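Local coordinates for probable fatty acyl-CoA transferase Rv3272 (Mycobacterium tuberculosis, PDB 5YX6), which probably works in fatty acid metabolism as a family III CoA transferase, binding fatty acyl-CoAs of varied chain length and palmitoyl-CoA most tightly, at residues D116-R121 with L125-L130; T157-P162 with Q167-Q172; P281-D286 with A304-A309. One frame throughout, in Å; residues are numbered along the deposited sequence.

Contact 1: D116-R121 with L125-L130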
# COMPACT_ATOMS: atom_id res chain seq x y z
N ASP A 116 6.36 27.80 -5.82
CA ASP A 116 6.79 29.18 -5.55
C ASP A 116 5.77 30.21 -6.00
O ASP A 116 5.58 31.24 -5.34
CB ASP A 116 8.14 29.46 -6.21
CG ASP A 116 9.28 28.75 -5.54
OD1 ASP A 116 9.14 28.41 -4.34
OD2 ASP A 116 10.31 28.51 -6.20
N ASP A 117 5.10 29.94 -7.12
CA ASP A 117 4.08 30.85 -7.62
C ASP A 117 2.93 30.97 -6.64
O ASP A 117 2.51 32.07 -6.29
CB ASP A 117 3.55 30.38 -8.98
CG ASP A 117 4.63 30.32 -10.05
OD1 ASP A 117 5.40 31.30 -10.15
OD2 ASP A 117 4.71 29.30 -10.77
N LEU A 118 2.46 29.82 -6.16
CA LEU A 118 1.29 29.78 -5.29
C LEU A 118 1.64 30.16 -3.85
O LEU A 118 0.88 30.87 -3.19
CB LEU A 118 0.66 28.38 -5.33
CG LEU A 118 0.19 27.88 -6.70
CD1 LEU A 118 -0.68 26.64 -6.55
CD2 LEU A 118 -0.56 28.94 -7.48
N ARG A 119 2.79 29.70 -3.36
CA ARG A 119 3.13 29.94 -1.96
C ARG A 119 3.55 31.37 -1.64
O ARG A 119 3.43 31.81 -0.50
CB ARG A 119 4.23 28.97 -1.54
CG ARG A 119 3.74 27.55 -1.34
CD ARG A 119 4.88 26.58 -1.47
NE ARG A 119 5.90 26.81 -0.46
CZ ARG A 119 5.82 26.37 0.79
NH1 ARG A 119 4.74 25.70 1.19
NH2 ARG A 119 6.81 26.61 1.65
N SER A 120 4.02 32.11 -2.65
CA SER A 120 4.36 33.52 -2.44
C SER A 120 3.11 34.32 -2.12
O SER A 120 3.14 35.28 -1.36
CB SER A 120 5.08 34.11 -3.65
OG SER A 120 4.35 33.87 -4.84
N ARG A 121 1.99 33.90 -2.71
CA ARG A 121 0.70 34.54 -2.50
C ARG A 121 0.01 34.07 -1.22
O ARG A 121 -0.63 34.86 -0.53
CB ARG A 121 -0.22 34.28 -3.69
CG ARG A 121 0.37 34.74 -5.02
CD ARG A 121 -0.46 34.21 -6.19
NE ARG A 121 -1.84 34.66 -6.10
CZ ARG A 121 -2.37 35.61 -6.87
NH1 ARG A 121 -1.64 36.20 -7.81
NH2 ARG A 121 -3.65 35.95 -6.71
N LEU A 125 -0.33 27.79 2.42
CA LEU A 125 -0.62 26.76 1.43
C LEU A 125 0.34 25.57 1.48
O LEU A 125 1.56 25.73 1.38
CB LEU A 125 -0.63 27.36 0.03
CG LEU A 125 -1.04 26.37 -1.06
CD1 LEU A 125 -2.48 25.93 -0.83
CD2 LEU A 125 -0.89 27.00 -2.42
N ILE A 126 -0.24 24.39 1.62
CA ILE A 126 0.50 23.15 1.52
C ILE A 126 0.46 22.67 0.07
O ILE A 126 -0.60 22.68 -0.57
CB ILE A 126 -0.07 22.10 2.49
CG1 ILE A 126 0.28 22.52 3.92
CG2 ILE A 126 0.47 20.71 2.19
CD1 ILE A 126 -0.67 22.02 4.95
N TYR A 127 1.62 22.31 -0.47
CA TYR A 127 1.74 21.93 -1.87
C TYR A 127 2.21 20.48 -1.98
O TYR A 127 3.28 20.15 -1.51
CB TYR A 127 2.72 22.86 -2.58
CG TYR A 127 2.56 22.96 -4.07
CD1 TYR A 127 3.01 21.94 -4.91
CD2 TYR A 127 1.99 24.08 -4.66
CE1 TYR A 127 2.88 22.03 -6.28
CE2 TYR A 127 1.85 24.18 -6.02
CZ TYR A 127 2.30 23.16 -6.83
OH TYR A 127 2.16 23.27 -8.20
N ALA A 128 1.40 19.62 -2.59
CA ALA A 128 1.73 18.20 -2.64
C ALA A 128 1.87 17.66 -4.07
O ALA A 128 0.97 17.83 -4.88
CB ALA A 128 0.67 17.39 -1.88
N ARG A 129 3.00 17.02 -4.37
CA ARG A 129 3.29 16.50 -5.71
C ARG A 129 3.42 14.98 -5.76
O ARG A 129 4.20 14.38 -5.01
CB ARG A 129 4.57 17.14 -6.25
CG ARG A 129 4.69 18.60 -5.87
CD ARG A 129 5.80 19.32 -6.61
NE ARG A 129 5.47 19.55 -8.01
CZ ARG A 129 6.13 20.38 -8.80
NH1 ARG A 129 5.76 20.54 -10.06
NH2 ARG A 129 7.16 21.06 -8.31
N LEU A 130 2.64 14.36 -6.63
CA LEU A 130 2.72 12.92 -6.87
C LEU A 130 3.28 12.64 -8.27
O LEU A 130 2.72 13.10 -9.26
CB LEU A 130 1.35 12.27 -6.70
CG LEU A 130 1.26 10.77 -6.98
CD1 LEU A 130 2.18 10.00 -6.07
CD2 LEU A 130 -0.17 10.30 -6.78
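Leu-118 sits at the middle of this contact, meeting Leu-125 with its CB and Tyr-127 with a methyl. Leu-118 CB lies 3.6 Å from Leu-125 CD2, and Leu-118 CD1 comes equally close, 3.6 Å, to Tyr-127 CE2. The methyl reaches the tyrosine at the ring edge, near the ring plane, so this is not packing over an aromatic face; the two side chains cross at about a right angle. Leu-125 is placed for its share by a first torsion that sets CG anti to the backbone N (chi1 -175°), which helps direct CD2 toward Leu-118. At the partly exposed side of the contact, Arg-119 bends at chi3 (62°) and brings its guanidinium obliquely to the start of the strand: Arg-119 NH1 is 3.2 Å from Leu-125 O, while Arg-119 CG stands 3.9 Å from that same oxygen. NH1 also has a hydrogen bond to Ala-199 O, just ahead of strand 201-205.

Farther out, Val-99 of strand 98-101 touches all three apolar residues, and Leu-90 of helix 83-94 covers Leu-118. The tyrosine hydroxyl reaches past the helix start to a hydrogen bond with Leu-113 O. Strand 126-131 runs parallel between strands 98-101 and 201-205, so helix 115-121 precedes it as part of a beta-alpha-beta crossover in the Rossmann-fold domain. The alternation of side chains confirms the layering: Leu-125 and Tyr-127 face helix 115-121, whereas Ile-126, Ala-128 and Leu-130 touch helix 173-196.

Chemically, the helix is held to the strand mainly by non-directional apolar packing, with 246 Å² buried. The hydrogen bonds of Tyr-127 OH and Arg-119 NH1 go to backbone carbonyls outside the two segments, those of Leu-113 and Ala-199.

Contact 2: T157-P162 with Q167-Q172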
# COMPACT_ATOMS: atom_id res chain seq x y z
N THR A 157 9.85 -10.17 -9.57
CA THR A 157 10.90 -11.08 -9.12
C THR A 157 10.37 -12.35 -8.44
O THR A 157 9.45 -12.29 -7.62
CB THR A 157 11.86 -10.36 -8.12
OG1 THR A 157 12.39 -9.17 -8.73
CG2 THR A 157 13.01 -11.26 -7.71
N GLY A 158 10.96 -13.49 -8.79
CA GLY A 158 10.71 -14.76 -8.12
C GLY A 158 9.32 -15.36 -8.23
O GLY A 158 8.88 -16.07 -7.33
N MET A 159 8.62 -15.05 -9.31
CA MET A 159 7.30 -15.63 -9.53
C MET A 159 7.27 -16.34 -10.87
O MET A 159 7.03 -15.71 -11.90
CB MET A 159 6.22 -14.56 -9.47
CG MET A 159 6.04 -13.96 -8.10
SD MET A 159 4.52 -13.02 -8.01
CE MET A 159 5.07 -11.44 -8.65
N PRO A 160 7.51 -17.65 -10.86
CA PRO A 160 7.56 -18.41 -12.11
C PRO A 160 6.19 -18.53 -12.77
O PRO A 160 5.18 -18.75 -12.10
CB PRO A 160 8.08 -19.79 -11.68
CG PRO A 160 8.64 -19.60 -10.30
CD PRO A 160 7.86 -18.48 -9.69
N THR A 161 6.20 -18.35 -14.09
CA THR A 161 5.02 -18.49 -14.95
C THR A 161 5.29 -19.64 -15.94
O THR A 161 6.46 -19.95 -16.22
CB THR A 161 4.71 -17.19 -15.71
OG1 THR A 161 5.82 -16.87 -16.55
CG2 THR A 161 4.46 -16.05 -14.74
N PRO A 162 4.23 -20.27 -16.46
CA PRO A 162 4.38 -21.40 -17.39
C PRO A 162 5.30 -21.12 -18.58
O PRO A 162 6.16 -21.96 -18.88
CB PRO A 162 2.94 -21.64 -17.88
CG PRO A 162 2.09 -21.19 -16.75
CD PRO A 162 2.81 -20.01 -16.14
N GLN A 167 5.95 -12.39 -14.25
CA GLN A 167 4.63 -12.34 -13.65
C GLN A 167 4.20 -10.90 -13.41
O GLN A 167 4.85 -10.18 -12.65
CB GLN A 167 4.59 -13.13 -12.35
CG GLN A 167 3.24 -13.11 -11.67
CD GLN A 167 2.21 -13.97 -12.37
OE1 GLN A 167 1.36 -13.46 -13.11
NE2 GLN A 167 2.28 -15.28 -12.15
N ILE A 168 3.11 -10.49 -14.05
CA ILE A 168 2.58 -9.15 -13.88
C ILE A 168 1.41 -9.20 -12.92
O ILE A 168 0.39 -9.83 -13.23
CB ILE A 168 2.10 -8.55 -15.21
CG1 ILE A 168 3.23 -8.50 -16.25
CG2 ILE A 168 1.46 -7.18 -14.97
CD1 ILE A 168 4.29 -7.44 -15.97
N ILE A 169 1.52 -8.55 -11.76
CA ILE A 169 0.44 -8.57 -10.79
C ILE A 169 -0.77 -7.84 -11.37
O ILE A 169 -0.68 -6.69 -11.76
CB ILE A 169 0.87 -7.93 -9.45
CG1 ILE A 169 1.96 -8.78 -8.80
CG2 ILE A 169 -0.31 -7.82 -8.51
CD1 ILE A 169 2.75 -8.07 -7.73
N PRO A 170 -1.92 -8.54 -11.44
CA PRO A 170 -3.12 -8.05 -12.12
C PRO A 170 -4.02 -7.14 -11.29
O PRO A 170 -5.20 -7.03 -11.61
CB PRO A 170 -3.86 -9.35 -12.46
CG PRO A 170 -3.49 -10.28 -11.36
CD PRO A 170 -2.10 -9.90 -10.90
N PHE A 171 -3.51 -6.53 -10.23
CA PHE A 171 -4.24 -5.42 -9.61
C PHE A 171 -3.29 -4.26 -9.37
O PHE A 171 -2.07 -4.43 -9.43
CB PHE A 171 -4.97 -5.85 -8.32
CG PHE A 171 -4.08 -6.52 -7.30
CD1 PHE A 171 -3.41 -5.77 -6.35
CD2 PHE A 171 -3.95 -7.90 -7.29
CE1 PHE A 171 -2.59 -6.39 -5.42
CE2 PHE A 171 -3.15 -8.52 -6.35
CZ PHE A 171 -2.47 -7.77 -5.41
N GLN A 172 -3.85 -3.07 -9.15
CA GLN A 172 -3.06 -1.85 -9.20
C GLN A 172 -2.57 -1.49 -7.81
O GLN A 172 -3.04 -0.51 -7.20
CB GLN A 172 -3.87 -0.69 -9.79
CG GLN A 172 -4.18 -0.80 -11.28
CD GLN A 172 -5.14 -1.93 -11.61
OE1 GLN A 172 -6.33 -1.86 -11.28
NE2 GLN A 172 -4.62 -2.99 -12.22
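Ile-169, which meets Met-159 across the contact, also covers a flat group of its own segment: its CG2 lies 3.6 Å above the plane of the Phe-171 ring, on one face and offset toward the rim. The other flat group is the Gln-167 carboxamide, approached by the methyl of Thr-161, with Thr-161 CG2 3.9 Å from Gln-167 CD. The same methyl is 3.8 Å from Gln-167 CB, so it rests along the bend of the glutamine chain, and the two side chains run at a slant to each other.

Met-159 meets another part of the glutamine chain. Its CB is 3.6 Å from Gln-167 CB, and farther along the chain Met-159 SD stands 3.9 Å from Gln-167 CG. A bend at chi3 (-85°) carries the terminal methyl onward, leaving Met-159 CE 4.1 Å from Ile-169 CG1. Gln-167 meets the methionine with CG anti to the backbone N (chi1 179°) and then folds at chi2 (73°), which brings the amide round to Thr-161. The Met-159 and Gln-167 side chains cross at about a right angle. No hydrogen bond joins the two segments; Thr-161 OG1 instead bonds to Lys-165 O, within the turn that connects them.

The second subunit completes the surroundings: Gln-167 packs on Gln-167 of the neighbouring chain, as expected if this residue lies near the twofold axis of the homodimer, and Met-159 packs on Pro-170 of that chain. Gln-172, the N-cap of helix 173-196, is hydrogen-bonded to Gln-217 of the second subunit. Asp-175, the inferred nucleophile, lies in the first turn of that helix, with its side chain about 11 Å from that of Ile-169. An irregular loop folded back on itself and packed against the second subunit, in the approach to the helix that carries this residue, fits the interlocked homodimer of family III CoA transferases.

Contact 3: P281-D286 with A304-A309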
# COMPACT_ATOMS: atom_id res chain seq x y z
N PRO A 281 2.02 -37.65 13.79
CA PRO A 281 2.86 -37.40 14.97
C PRO A 281 4.34 -37.68 14.75
O PRO A 281 5.19 -37.13 15.47
CB PRO A 281 2.29 -38.36 16.02
CG PRO A 281 0.96 -38.79 15.50
CD PRO A 281 1.04 -38.72 14.02
N ASP A 282 4.66 -38.51 13.76
CA ASP A 282 6.03 -38.90 13.47
C ASP A 282 6.85 -37.71 13.01
O ASP A 282 8.07 -37.69 13.17
CB ASP A 282 6.07 -40.01 12.42
CG ASP A 282 5.49 -39.57 11.07
OD1 ASP A 282 4.25 -39.46 10.96
OD2 ASP A 282 6.28 -39.40 10.12
N LEU A 283 6.18 -36.71 12.44
CA LEU A 283 6.85 -35.53 11.90
C LEU A 283 7.41 -34.60 12.97
O LEU A 283 8.32 -33.82 12.70
CB LEU A 283 5.92 -34.75 10.98
CG LEU A 283 5.51 -35.48 9.70
CD1 LEU A 283 4.66 -34.58 8.82
CD2 LEU A 283 6.74 -35.99 8.94
N VAL A 284 6.85 -34.66 14.18
CA VAL A 284 7.31 -33.80 15.26
C VAL A 284 8.77 -34.12 15.61
O VAL A 284 9.57 -33.21 15.83
CB VAL A 284 6.44 -33.93 16.53
CG1 VAL A 284 6.96 -33.01 17.63
CG2 VAL A 284 4.98 -33.60 16.22
N GLU A 285 9.10 -35.41 15.64
CA GLU A 285 10.43 -35.85 16.06
C GLU A 285 11.33 -36.34 14.91
O GLU A 285 12.49 -36.69 15.14
CB GLU A 285 10.29 -36.97 17.10
N ASP A 286 10.81 -36.35 13.69
CA ASP A 286 11.61 -36.60 12.49
C ASP A 286 12.79 -35.62 12.41
O ASP A 286 12.59 -34.41 12.40
CB ASP A 286 10.73 -36.51 11.24
CG ASP A 286 11.44 -36.97 9.96
OD1 ASP A 286 12.62 -36.59 9.73
OD2 ASP A 286 10.81 -37.71 9.18
N ALA A 304 6.11 -32.31 0.62
CA ALA A 304 5.76 -33.64 0.14
C ALA A 304 5.05 -34.45 1.22
O ALA A 304 4.00 -35.05 0.97
CB ALA A 304 7.00 -34.37 -0.32
N GLU A 305 5.62 -34.44 2.42
CA GLU A 305 5.03 -35.18 3.54
C GLU A 305 3.66 -34.60 3.92
O GLU A 305 2.72 -35.34 4.17
CB GLU A 305 5.97 -35.18 4.73
CG GLU A 305 7.30 -35.90 4.46
CD GLU A 305 7.17 -37.42 4.32
OE1 GLU A 305 6.11 -37.98 4.67
OE2 GLU A 305 8.14 -38.05 3.83
N LEU A 306 3.56 -33.27 3.93
CA LEU A 306 2.30 -32.63 4.31
C LEU A 306 1.20 -32.95 3.30
O LEU A 306 0.08 -33.27 3.69
CB LEU A 306 2.49 -31.11 4.42
CG LEU A 306 3.43 -30.67 5.55
CD1 LEU A 306 3.65 -29.16 5.56
CD2 LEU A 306 2.91 -31.15 6.90
N GLU A 307 1.53 -32.89 2.02
CA GLU A 307 0.51 -33.12 1.00
C GLU A 307 0.05 -34.58 0.97
O GLU A 307 -1.12 -34.86 0.72
CB GLU A 307 1.02 -32.65 -0.37
CG GLU A 307 1.18 -31.12 -0.44
CD GLU A 307 1.49 -30.57 -1.84
OE1 GLU A 307 2.21 -31.24 -2.61
OE2 GLU A 307 1.00 -29.47 -2.16
N LEU A 308 0.96 -35.52 1.24
CA LEU A 308 0.55 -36.91 1.45
C LEU A 308 -0.53 -37.00 2.52
O LEU A 308 -1.55 -37.67 2.34
CB LEU A 308 1.74 -37.80 1.82
CG LEU A 308 2.66 -38.18 0.65
CD1 LEU A 308 3.88 -38.94 1.13
CD2 LEU A 308 1.92 -38.98 -0.41
N ALA A 309 -0.34 -36.26 3.61
CA ALA A 309 -1.30 -36.28 4.72
C ALA A 309 -2.56 -35.48 4.42
O ALA A 309 -3.66 -35.90 4.79
CB ALA A 309 -0.64 -35.76 5.99
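The short, weakly bonded helix 282-285 packs against helix 299-310 through Leu-283, in a helical region remote from the Rossmann sheet that is consistent with the small domain. The CB of Leu-283 is directed toward the longer helix, and a single methyl does the touching: Leu-283 CD1 is 4.3 Å from Glu-305 CB and also 4.3 Å from Leu-306 CD2. The methyl therefore lies against residues on the same turn of helix 299-310, meeting the aliphatic root of the glutamate and the branch end of the leucine. Cys-275 of helix 268-277 and Phe-289 also touch Leu-283, while Ile-278 and Phe-254 pack on Leu-306, so both leucines belong to a wider apolar cluster.

The glutamate turns its carboxylate away from this cluster by bending at chi2 (-70°). Asp-282 OD2 is 5.6 Å from Glu-305 OE1, and Asp-286 OD2 is 6.0 Å from Glu-305 OE2, close enough that the like charges probably influence one another. Arg-280 makes salt bridges to both Asp-282 and Glu-305, and Arg-288 pairs with Asp-286 while holding a long, weak ion pair with Glu-305.

The chemistry thus divides in two: modest apolar packing, burying 107 Å², joins the helices directly, and two arginines from the flanking loops probably offset the repulsion among the three acids beside it.

Overall arrangement
Following the chain from the N terminus, the three contacts come in series, each closing before the next opens, so none nests in or crosses another. Contact 1 closes a three-residue turn and joins a helix to an inner strand of the parallel sheet. After strand 126-131 and helix 146-152, contact 2 closes a four-residue turn just before helix 173-196, at the subunit interface. Contact 3 spans 17 residues, largely helical, and ties two helices of the outlying region. Contacts 2 and 3 share one side of the chain's centre, their own centres about 31 Å apart; contact 1 lies opposite, its centre about 62 Å from that of contact 3.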